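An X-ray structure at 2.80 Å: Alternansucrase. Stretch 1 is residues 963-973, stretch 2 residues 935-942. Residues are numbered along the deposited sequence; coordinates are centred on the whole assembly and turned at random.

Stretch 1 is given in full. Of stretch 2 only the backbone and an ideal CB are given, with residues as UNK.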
# COMPACT_ATOMS: atom_id res chain seq x y z
N THR A 963 40.37 -10.86 -29.82
CA THR A 963 39.63 -11.49 -30.89
C THR A 963 39.56 -12.96 -30.63
O THR A 963 40.35 -13.51 -29.90
CB THR A 963 40.30 -11.28 -32.26
OG1 THR A 963 41.60 -11.87 -32.23
CG2 THR A 963 40.43 -9.78 -32.59
N LEU A 964 38.60 -13.59 -31.25
CA LEU A 964 38.47 -15.02 -31.24
C LEU A 964 37.79 -15.36 -32.55
O LEU A 964 36.89 -14.63 -33.01
CB LEU A 964 37.63 -15.46 -30.05
CG LEU A 964 37.39 -16.98 -29.95
CD1 LEU A 964 38.64 -17.82 -30.20
CD2 LEU A 964 36.81 -17.32 -28.58
N ARG A 965 38.23 -16.44 -33.19
CA ARG A 965 37.72 -16.80 -34.51
C ARG A 965 36.78 -18.01 -34.42
O ARG A 965 37.07 -18.97 -33.71
CB ARG A 965 38.85 -17.11 -35.47
CG ARG A 965 38.38 -17.22 -36.91
CD ARG A 965 39.56 -17.48 -37.86
NE ARG A 965 40.30 -16.23 -38.09
CZ ARG A 965 39.92 -15.26 -38.94
NH1 ARG A 965 38.83 -15.38 -39.70
NH2 ARG A 965 40.66 -14.15 -39.04
N THR A 966 35.69 -17.95 -35.17
CA THR A 966 34.70 -19.03 -35.24
C THR A 966 35.21 -20.15 -36.14
O THR A 966 36.03 -19.91 -37.02
CB THR A 966 33.35 -18.53 -35.78
OG1 THR A 966 33.53 -17.99 -37.08
CG2 THR A 966 32.78 -17.43 -34.93
N ASN A 967 34.71 -21.37 -35.93
CA ASN A 967 35.11 -22.51 -36.75
C ASN A 967 34.33 -22.64 -38.07
O ASN A 967 33.66 -21.70 -38.50
CB ASN A 967 34.97 -23.79 -35.91
CG ASN A 967 33.53 -24.16 -35.65
OD1 ASN A 967 32.62 -23.77 -36.38
ND2 ASN A 967 33.31 -24.91 -34.58
N ASP A 968 34.45 -23.80 -38.72
CA ASP A 968 33.78 -24.05 -40.00
C ASP A 968 32.26 -23.99 -39.85
O ASP A 968 31.57 -23.41 -40.69
CB ASP A 968 34.17 -25.42 -40.57
CG ASP A 968 34.37 -25.40 -42.07
OD1 ASP A 968 33.63 -24.67 -42.78
OD2 ASP A 968 35.27 -26.13 -42.55
N ASN A 969 31.74 -24.56 -38.77
CA ASN A 969 30.31 -24.49 -38.53
C ASN A 969 29.83 -23.18 -37.97
O ASN A 969 28.64 -23.00 -37.87
CB ASN A 969 29.87 -25.63 -37.61
CG ASN A 969 30.04 -26.97 -38.27
OD1 ASN A 969 29.74 -27.14 -39.46
ND2 ASN A 969 30.53 -27.93 -37.52
N GLY A 970 30.72 -22.29 -37.56
CA GLY A 970 30.31 -20.97 -37.10
C GLY A 970 30.19 -20.86 -35.59
O GLY A 970 29.53 -19.97 -35.09
N ASP A 971 30.82 -21.76 -34.85
CA ASP A 971 30.74 -21.72 -33.39
C ASP A 971 32.00 -21.09 -32.78
O ASP A 971 33.13 -21.40 -33.19
CB ASP A 971 30.52 -23.13 -32.81
CG ASP A 971 29.40 -23.87 -33.50
OD1 ASP A 971 28.53 -23.20 -34.11
OD2 ASP A 971 29.37 -25.12 -33.46
N LEU A 972 31.79 -20.23 -31.79
CA LEU A 972 32.87 -19.71 -30.97
C LEU A 972 33.00 -20.63 -29.78
O LEU A 972 32.06 -20.70 -28.98
CB LEU A 972 32.54 -18.32 -30.44
CG LEU A 972 32.61 -17.14 -31.39
CD1 LEU A 972 32.27 -15.89 -30.60
CD2 LEU A 972 33.99 -17.02 -32.02
N ILE A 973 34.13 -21.33 -29.64
CA ILE A 973 34.29 -22.28 -28.54
C ILE A 973 35.04 -21.63 -27.37
O ILE A 973 36.05 -20.96 -27.57
CB ILE A 973 35.00 -23.58 -28.96
CG1 ILE A 973 34.55 -24.06 -30.35
CG2 ILE A 973 34.76 -24.66 -27.90
CD1 ILE A 973 33.19 -24.71 -30.39
N UNK A 935 25.95 -18.60 -41.31
CA UNK A 935 26.23 -17.37 -42.04
C UNK A 935 27.53 -16.70 -41.59
O UNK A 935 27.94 -15.73 -42.19
CB UNK A 935 25.06 -16.39 -41.87
N UNK A 936 28.17 -17.22 -40.54
CA UNK A 936 29.42 -16.66 -40.04
C UNK A 936 30.51 -17.70 -39.84
O UNK A 936 31.14 -17.74 -38.79
CB UNK A 936 29.17 -15.93 -38.72
N UNK A 937 30.74 -18.52 -40.87
CA UNK A 937 31.79 -19.53 -40.82
C UNK A 937 33.14 -18.85 -40.87
O UNK A 937 33.33 -17.88 -41.61
CB UNK A 937 31.65 -20.53 -41.97
N UNK A 938 34.06 -19.34 -40.04
CA UNK A 938 35.49 -18.94 -40.05
C UNK A 938 35.77 -17.45 -39.77
O UNK A 938 36.88 -16.98 -39.91
CB UNK A 938 36.09 -19.29 -41.41
N UNK A 939 34.76 -16.74 -39.31
CA UNK A 939 34.84 -15.31 -39.08
C UNK A 939 35.54 -14.97 -37.75
O UNK A 939 35.45 -15.71 -36.78
CB UNK A 939 33.43 -14.71 -39.10
N UNK A 940 36.21 -13.82 -37.72
CA UNK A 940 36.85 -13.33 -36.51
C UNK A 940 35.86 -12.49 -35.75
O UNK A 940 35.21 -11.60 -36.32
CB UNK A 940 38.12 -12.53 -36.83
N UNK A 941 35.75 -12.79 -34.45
CA UNK A 941 34.89 -12.03 -33.55
C UNK A 941 35.74 -11.40 -32.43
O UNK A 941 36.78 -11.92 -32.06
CB UNK A 941 33.80 -12.93 -32.96
N UNK A 942 35.30 -10.24 -31.93
CA UNK A 942 35.97 -9.57 -30.81
C UNK A 942 34.99 -9.20 -29.71
O UNK A 942 33.83 -8.93 -29.96
CB UNK A 942 36.70 -8.31 -31.30

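Position 935 points its CB away from stretch 1 and finds none of its atoms nearby, so the visible contact sets almost no limit; the residue is Ala935.

At position 936 the CB lies sideways, 5.1 Å from Thr966 OG1. Stretch 1 calls on the backbone instead, since the carbonyl O of 936 is 2.9 Å from Thr966 OG1. Many side chains would fit. The residue is His936, whose ring leads away and donates from ND1 to OE1 of the residue at 939 (2.8 Å).

Position 937 starts a sideways CB only 3.1 Å from Asp968 O, so a slender, unbranched beginning is favoured, while open space beyond tolerates length, polarity or charge. Lys937 suits this: its CG passes 2.9 Å from Asp968 O, and the extended chain carries its amino group away from stretch 1.

Position 938 has phi/psi of 61/12, a left-handed conformation at the third place of a type II turn. Glycine is the usual choice, with asparagine the best tolerated alternative. The backbone N donates to Asn967 O (2.8 Å), and the carbonyl O receives Arg965 NH1 (2.5 Å) at the edge of the guanidinium. The residue is Asn938; its CB points away, but the amide bends back until ND2 lies 3.5 Å from Asp968 N.

Position 939 closes the turn, its carbonyl O accepting Thr966 N at 2.8 Å. The side chain runs away overall although CB approaches Thr966 OG1, so a long polar residue is one of several possibilities. Gln939 supplies OE1 to accept the bond from His936 ND1, tying together the two ends of the turn.

Position 940 faces the same side of the sheet as Thr963 and Arg965, opposite Arg965 in a non-hydrogen-bonded pair. Methyl and methylene groups there invite Leu, Ile, Val or Met. In Leu940, CD2 meets Thr963 CG2 at 3.7 Å and CD1 meets Arg965 CB at 3.6 Å.

Position 941 pairs with Leu964 through two backbone hydrogen bonds, 941 N to Leu964 O and Leu964 N to 941 O, both 2.6 Å. Its CB, 4.1 Å from Leu972 CD1 and 5.0 Å from Thr966 CG2, faces an apolar patch suited to an aromatic or large aliphatic residue. Tyr941 brings its ring alongside, with CD1 3.4 Å from Thr966 CG2.

Position 942 lies across from Thr963 in a non-hydrogen-bonded pair, CB 4.2 Å from Thr963 CG2. A beta-branched or a long side chain could serve. Arg942 packs its first carbon there, and its end leads away; NE is hydrogen-bonded elsewhere in the structure.

Stretch 2 935-942: AHKNQLYR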
# COMPACT_ATOMS: atom_id res chain seq x y z
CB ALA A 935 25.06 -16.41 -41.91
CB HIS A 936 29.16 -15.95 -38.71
CG HIS A 936 28.21 -14.81 -38.83
ND1 HIS A 936 28.64 -13.51 -39.01
CD2 HIS A 936 26.86 -14.76 -38.82
CE1 HIS A 936 27.59 -12.72 -39.10
NE2 HIS A 936 26.50 -13.45 -38.98
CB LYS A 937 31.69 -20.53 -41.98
CG LYS A 937 30.34 -21.19 -42.15
CD LYS A 937 30.33 -22.20 -43.29
CE LYS A 937 29.00 -22.94 -43.35
NZ LYS A 937 28.77 -23.60 -44.66
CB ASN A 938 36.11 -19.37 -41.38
CG ASN A 938 35.95 -20.87 -41.62
OD1 ASN A 938 35.33 -21.29 -42.60
ND2 ASN A 938 36.44 -21.68 -40.69
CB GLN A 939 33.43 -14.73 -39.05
CG GLN A 939 33.37 -13.22 -39.00
CD GLN A 939 32.12 -12.67 -39.65
OE1 GLN A 939 31.23 -13.42 -40.07
NE2 GLN A 939 32.05 -11.35 -39.75
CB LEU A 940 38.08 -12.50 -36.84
CG LEU A 940 39.06 -12.28 -35.69
CD1 LEU A 940 39.73 -13.60 -35.31
CD2 LEU A 940 40.12 -11.26 -36.02
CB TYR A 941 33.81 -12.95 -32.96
CG TYR A 941 32.62 -13.16 -33.86
CD1 TYR A 941 32.69 -14.00 -34.95
CD2 TYR A 941 31.42 -12.52 -33.61
CE1 TYR A 941 31.60 -14.18 -35.78
CE2 TYR A 941 30.33 -12.69 -34.43
CZ TYR A 941 30.43 -13.52 -35.52
OH TYR A 941 29.33 -13.67 -36.33
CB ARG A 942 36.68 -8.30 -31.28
CG ARG A 942 35.80 -7.17 -31.83
CD ARG A 942 35.36 -6.19 -30.76
NE ARG A 942 34.73 -4.99 -31.32
CZ ARG A 942 34.26 -3.98 -30.59
NH1 ARG A 942 34.29 -4.02 -29.26
NH2 ARG A 942 33.75 -2.90 -31.18
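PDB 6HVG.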